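Long-range contact in ectonucleoside triphosphate diphosphohydrolase 4 (Homo sapiens, PDB 6WG5), which belongs to the GDA1/CD39 nucleoside phosphatase family, whose fold is related to that of the actin-like ATPases: residues 42-47 with 125-130. Sequence-based numbering, arbitrary orientation.
Sequences YGIVVD and TPLYIL
Tyr-42 meets Thr-125 where the two segments come together: its N donates to a water that in turn donates to Thr-125 OG1, which is also hydrogen-bonded to Lys-121 O. Proline, lacking an N-H, ends the run of inter-strand bonds here: Pro-126 CD rather than an N-H lies against Tyr-42 O, at 3.3 Å. Gly-43 is backbone-bonded to Tyr-58 of strand 53-61. Ile-44 makes two bonds, its N to Pro-126 O (3.0 Å) and its O from Tyr-128 N (2.8 Å), the latter tilted 24° from the carbonyl plane. Ile-44 CG2, anti to the backbone N, meets Leu-127 CD1 at 3.5 Å, while Ile-44 CD1 touches Thr-125 CG2 at 3.7 Å, the two side chains crossing at about a right angle. Val-45 bonds instead to Phe-56 and, on the face it shares with Tyr-128 and Leu-130, packs against helix 479-487. Val-46 repeats the pattern of Ile-44, N to Tyr-128 O (2.7 Å) and O from Leu-130 N (3.0 Å); its branched side chain, apt for a buried strand, lies beside Ile-129, Val-46 CB to Ile-129 CG1 4.0 Å. Asp-47 pairs with Leu-130 in register but sends OD2 to Arg-54 in a salt bridge. Parallel pairing inside a mixed sheet, with helices on both faces, is consistent with the actin-like ATPase fold.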
loop_
_atom_site.group_PDB
_atom_site.type_symbol
_atom_site.label_atom_id
_atom_site.label_comp_id
_atom_site.label_asym_id
_atom_site.label_seq_id
_atom_site.Cartn_x
_atom_site.Cartn_y
_atom_site.Cartn_z
ATOM N N TYR A 42 24.273 -1.129 -7.939
ATOM C CA TYR A 42 23.221 -0.127 -7.877
ATOM C C TYR A 42 22.043 -0.531 -8.753
ATOM O O TYR A 42 22.177 -1.306 -9.704
ATOM C CB TYR A 42 23.749 1.250 -8.311
ATOM C CG TYR A 42 24.961 1.699 -7.525
ATOM C CD1 TYR A 42 26.232 1.237 -7.847
ATOM C CD2 TYR A 42 24.836 2.580 -6.457
ATOM C CE1 TYR A 42 27.343 1.638 -7.129
ATOM C CE2 TYR A 42 25.943 2.988 -5.733
ATOM C CZ TYR A 42 27.194 2.513 -6.075
ATOM O OH TYR A 42 28.300 2.913 -5.361
ATOM N N GLY A 43 20.882 0.007 -8.408
ATOM C CA GLY A 43 19.679 -0.187 -9.199
ATOM C C GLY A 43 18.788 1.025 -9.055
ATOM O O GLY A 43 18.787 1.692 -8.015
ATOM N N ILE A 44 18.030 1.319 -10.109
ATOM C CA ILE A 44 17.239 2.542 -10.187
ATOM C C ILE A 44 15.803 2.180 -10.535
ATOM O O ILE A 44 15.561 1.403 -11.464
ATOM C CB ILE A 44 17.815 3.523 -11.227
ATOM C CG1 ILE A 44 19.265 3.879 -10.881
ATOM C CG2 ILE A 44 16.981 4.795 -11.278
ATOM C CD1 ILE A 44 20.099 4.271 -12.079
ATOM N N VAL A 45 14.855 2.750 -9.793
ATOM C CA VAL A 45 13.431 2.544 -10.021
ATOM C C VAL A 45 12.761 3.908 -10.104
ATOM O O VAL A 45 13.017 4.781 -9.267
ATOM C CB VAL A 45 12.785 1.701 -8.904
ATOM C CG1 VAL A 45 11.323 1.413 -9.228
ATOM C CG2 VAL A 45 13.555 0.407 -8.700
ATOM N N VAL A 46 11.907 4.089 -11.108
ATOM C CA VAL A 46 11.118 5.305 -11.271
ATOM C C VAL A 46 9.658 4.953 -11.024
ATOM O O VAL A 46 9.093 4.093 -11.712
ATOM C CB VAL A 46 11.310 5.928 -12.663
ATOM C CG1 VAL A 46 10.337 7.083 -12.881
ATOM C CG2 VAL A 46 12.738 6.414 -12.831
ATOM N N ASP A 47 9.050 5.618 -10.046
ATOM C CA ASP A 47 7.619 5.503 -9.787
ATOM C C ASP A 47 6.904 6.599 -10.569
ATOM O O ASP A 47 6.995 7.779 -10.217
ATOM C CB ASP A 47 7.335 5.613 -8.291
ATOM C CG ASP A 47 5.861 5.819 -7.987
ATOM O OD1 ASP A 47 5.011 5.470 -8.835
ATOM O OD2 ASP A 47 5.551 6.332 -6.889
ATOM N N THR A 125 24.130 -1.130 -14.139
ATOM C CA THR A 125 23.050 -0.698 -13.264
ATOM C C THR A 125 21.728 -0.757 -14.013
ATOM O O THR A 125 21.579 -0.062 -15.029
ATOM C CB THR A 125 23.309 0.720 -12.767
ATOM O OG1 THR A 125 24.494 0.732 -11.960
ATOM C CG2 THR A 125 22.131 1.238 -11.944
ATOM N N PRO A 126 20.753 -1.546 -13.570
ATOM C CA PRO A 126 19.459 -1.568 -14.257
ATOM C C PRO A 126 18.600 -0.364 -13.913
ATOM O O PRO A 126 18.654 0.181 -12.809
ATOM C CB PRO A 126 18.815 -2.865 -13.751
ATOM C CG PRO A 126 19.397 -3.054 -12.397
ATOM C CD PRO A 126 20.811 -2.546 -12.486
ATOM N N LEU A 127 17.796 0.045 -14.891
ATOM C CA LEU A 127 16.815 1.110 -14.725
ATOM C C LEU A 127 15.429 0.535 -14.979
ATOM O O LEU A 127 15.192 -0.081 -16.022
ATOM C CB LEU A 127 17.096 2.272 -15.683
ATOM C CG LEU A 127 16.006 3.339 -15.837
ATOM C CD1 LEU A 127 15.798 4.115 -14.545
ATOM C CD2 LEU A 127 16.351 4.278 -16.981
ATOM N N TYR A 128 14.522 0.732 -14.025
ATOM C CA TYR A 128 13.142 0.283 -14.146
ATOM C C TYR A 128 12.215 1.482 -14.015
ATOM O O TYR A 128 12.315 2.249 -13.052
ATOM C CB TYR A 128 12.807 -0.769 -13.084
ATOM C CG TYR A 128 13.647 -2.022 -13.181
ATOM C CD1 TYR A 128 13.402 -2.968 -14.168
ATOM C CD2 TYR A 128 14.683 -2.262 -12.287
ATOM C CE1 TYR A 128 14.166 -4.117 -14.266
ATOM C CE2 TYR A 128 15.453 -3.408 -12.376
ATOM C CZ TYR A 128 15.190 -4.333 -13.368
ATOM O OH TYR A 128 15.950 -5.478 -13.467
ATOM N N ILE A 129 11.325 1.646 -14.990
ATOM C CA ILE A 129 10.328 2.711 -14.988
ATOM C C ILE A 129 8.963 2.041 -14.939
ATOM O O ILE A 129 8.528 1.429 -15.923
ATOM C CB ILE A 129 10.457 3.626 -16.214
ATOM C CG1 ILE A 129 11.839 4.289 -16.226
ATOM C CG2 ILE A 129 9.350 4.680 -16.211
ATOM C CD1 ILE A 129 12.110 5.147 -17.445
ATOM N N LEU A 130 8.288 2.158 -13.799
ATOM C CA LEU A 130 7.026 1.472 -13.552
ATOM C C LEU A 130 5.948 2.510 -13.278
ATOM O O LEU A 130 6.063 3.296 -12.331
ATOM C CB LEU A 130 7.166 0.502 -12.378
ATOM C CG LEU A 130 8.389 -0.415 -12.461
ATOM C CD1 LEU A 130 8.523 -1.245 -11.196
ATOM C CD2 LEU A 130 8.314 -1.313 -13.689
HETATM O O HOH W 1 25.876 -1.542 -10.239
#